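Local coordinates for BH2092 protein (Bacillus halodurans, PDB 3NHV), which is of unknown function but belongs to the rhodanese-like family, whose members include sulfurtransferases, at residues 11-14 with 15-19. Sequence-based numbering, arbitrary orientation.
Sequences MKKL and SYETD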
loop_
_atom_site.group_PDB
_atom_site.type_symbol
_atom_site.label_atom_id
_atom_site.label_comp_id
_atom_site.label_asym_id
_atom_site.label_seq_id
_atom_site.Cartn_x
_atom_site.Cartn_y
_atom_site.Cartn_z
HETATM N N MSE B 11 -16.207 -2.783 2.180
HETATM C CA MSE B 11 -16.934 -2.380 0.994
HETATM C C MSE B 11 -16.612 -0.926 0.637
HETATM O O MSE B 11 -16.464 -0.592 -0.538
HETATM C CB MSE B 11 -18.439 -2.561 1.211
HETATM C CG MSE B 11 -18.899 -4.016 1.227
HETATM SE SE MSE B 11 -18.445 -4.957 -0.420
HETATM C CE MSE B 11 -19.855 -4.285 -1.571
ATOM N N LYS B 12 -16.492 -0.063 1.644
ATOM C CA LYS B 12 -16.169 1.340 1.385
ATOM C C LYS B 12 -14.753 1.517 0.863
ATOM O O LYS B 12 -14.494 2.368 0.007
ATOM C CB LYS B 12 -16.337 2.199 2.642
ATOM C CG LYS B 12 -17.716 2.836 2.779
ATOM C CD LYS B 12 -17.707 3.982 3.792
ATOM C CE LYS B 12 -16.807 5.148 3.349
ATOM N NZ LYS B 12 -17.247 5.820 2.075
ATOM N N LYS B 13 -13.829 0.722 1.385
ATOM C CA LYS B 13 -12.444 0.818 0.943
ATOM C C LYS B 13 -12.377 0.542 -0.564
ATOM O O LYS B 13 -11.725 1.272 -1.309
ATOM C CB LYS B 13 -11.586 -0.172 1.742
ATOM C CG LYS B 13 -10.091 -0.143 1.450
ATOM C CD LYS B 13 -9.335 -0.974 2.489
ATOM C CE LYS B 13 -7.849 -1.061 2.175
ATOM N NZ LYS B 13 -7.589 -1.740 0.873
ATOM N N LEU B 14 -13.077 -0.500 -1.008
ATOM C CA LEU B 14 -13.098 -0.872 -2.426
ATOM C C LEU B 14 -13.771 0.184 -3.313
ATOM O O LEU B 14 -13.396 0.355 -4.476
ATOM C CB LEU B 14 -13.824 -2.213 -2.599
ATOM C CG LEU B 14 -13.181 -3.451 -1.965
ATOM C CD1 LEU B 14 -14.224 -4.536 -1.850
ATOM C CD2 LEU B 14 -11.979 -3.916 -2.789
ATOM N N SER B 15 -14.760 0.886 -2.758
ATOM C CA SER B 15 -15.490 1.910 -3.493
ATOM C C SER B 15 -14.618 3.110 -3.884
ATOM O O SER B 15 -15.042 3.955 -4.671
ATOM C CB SER B 15 -16.694 2.401 -2.675
ATOM O OG SER B 15 -16.301 3.234 -1.588
ATOM N N TYR B 16 -13.407 3.193 -3.339
ATOM C CA TYR B 16 -12.513 4.306 -3.665
ATOM C C TYR B 16 -11.275 3.854 -4.425
ATOM O O TYR B 16 -10.351 4.641 -4.635
ATOM C CB TYR B 16 -12.075 5.043 -2.386
ATOM C CG TYR B 16 -13.201 5.755 -1.667
ATOM C CD1 TYR B 16 -13.927 6.766 -2.303
ATOM C CD2 TYR B 16 -13.560 5.405 -0.364
ATOM C CE1 TYR B 16 -14.984 7.407 -1.665
ATOM C CE2 TYR B 16 -14.617 6.043 0.286
ATOM C CZ TYR B 16 -15.326 7.042 -0.374
ATOM O OH TYR B 16 -16.386 7.668 0.247
ATOM N N GLU B 17 -11.245 2.596 -4.847
ATOM C CA GLU B 17 -10.068 2.109 -5.553
ATOM C C GLU B 17 -10.320 0.961 -6.520
ATOM O O GLU B 17 -11.429 0.440 -6.633
ATOM C CB GLU B 17 -8.989 1.701 -4.537
ATOM C CG GLU B 17 -9.450 0.674 -3.508
ATOM C CD GLU B 17 -8.403 0.370 -2.428
ATOM O OE1 GLU B 17 -7.902 1.322 -1.781
ATOM O OE2 GLU B 17 -8.094 -0.828 -2.217
ATOM N N THR B 18 -9.268 0.593 -7.235
ATOM C CA THR B 18 -9.327 -0.494 -8.182
ATOM C C THR B 18 -7.905 -0.997 -8.329
ATOM O O THR B 18 -6.952 -0.240 -8.124
ATOM C CB THR B 18 -9.865 -0.026 -9.545
ATOM O OG1 THR B 18 -9.761 -1.096 -10.490
ATOM C CG2 THR B 18 -9.076 1.167 -10.050
ATOM N N ASP B 19 -7.756 -2.271 -8.673
ATOM C CA ASP B 19 -6.429 -2.834 -8.808
ATOM C C ASP B 19 -6.059 -3.171 -10.245
ATOM O O ASP B 19 -6.897 -3.109 -11.142
ATOM C CB ASP B 19 -6.277 -4.069 -7.897
ATOM C CG ASP B 19 -7.127 -5.263 -8.339
ATOM O OD1 ASP B 19 -7.798 -5.194 -9.397
ATOM O OD2 ASP B 19 -7.106 -6.284 -7.612
#
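Tyr-16 lays its ring back over the last turn of the helix, alongside the side chain of Lys-12, which points the same way. CG of Tyr-16 stands anti to its carbonyl carbon (chi1 -66°), which turns the ring toward the lysine. The Lys-12 chain bends at its last two torsions, and NZ comes in at the ring edge, near its plane. NZ of Lys-12 donates a hydrogen bond to OH of Tyr-16 at 2.7 Å. The same NZ forms a salt bridge with Glu-5 of the third subunit. The Tyr-16 ring stacks on His-9 and meets Tyr-10 edge-to-face, both of the third subunit. Replacing Tyr-16 by alanine would probably leave Lys-12 NZ without its hydroxyl mate and open a gap beside those rings.

OG of Ser-15 turns back to donate to O of Lys-12 at 2.6 Å and also lies over one face of the Tyr-16 ring, toward the rim. N of Ser-15 reaches O of Met-11 at 3.2 Å, the last i to i+4 bond here. Tyr-16 N to Lys-13 O then steps three residues. A type I beta turn runs from Leu-14 to Glu-17, closed by Glu-17 N to Leu-14 O at 3.1 Å.

Lys-13 and Glu-17 cross at an angle. They form a salt bridge, NZ of Lys-13 3.3 Å from OE2 of Glu-17, whose hydrogen bond is weak. CG of Glu-17 packs against O of Lys-13 at 3.2 Å. The stronger partner of OE2 is Asn-85 of the second subunit, so this pair lies at a subunit interface.

This helix-to-strand turn leads from helix 3-14 into strand 17-19, the first strand of the rhodanese-like parallel sheet. The strand is at the sheet edge, beside strand 100-105. Backbone bonds from Tyr-16 and Thr-18 to Glu-103 join the two, and Asp-19 then caps helix 20-28.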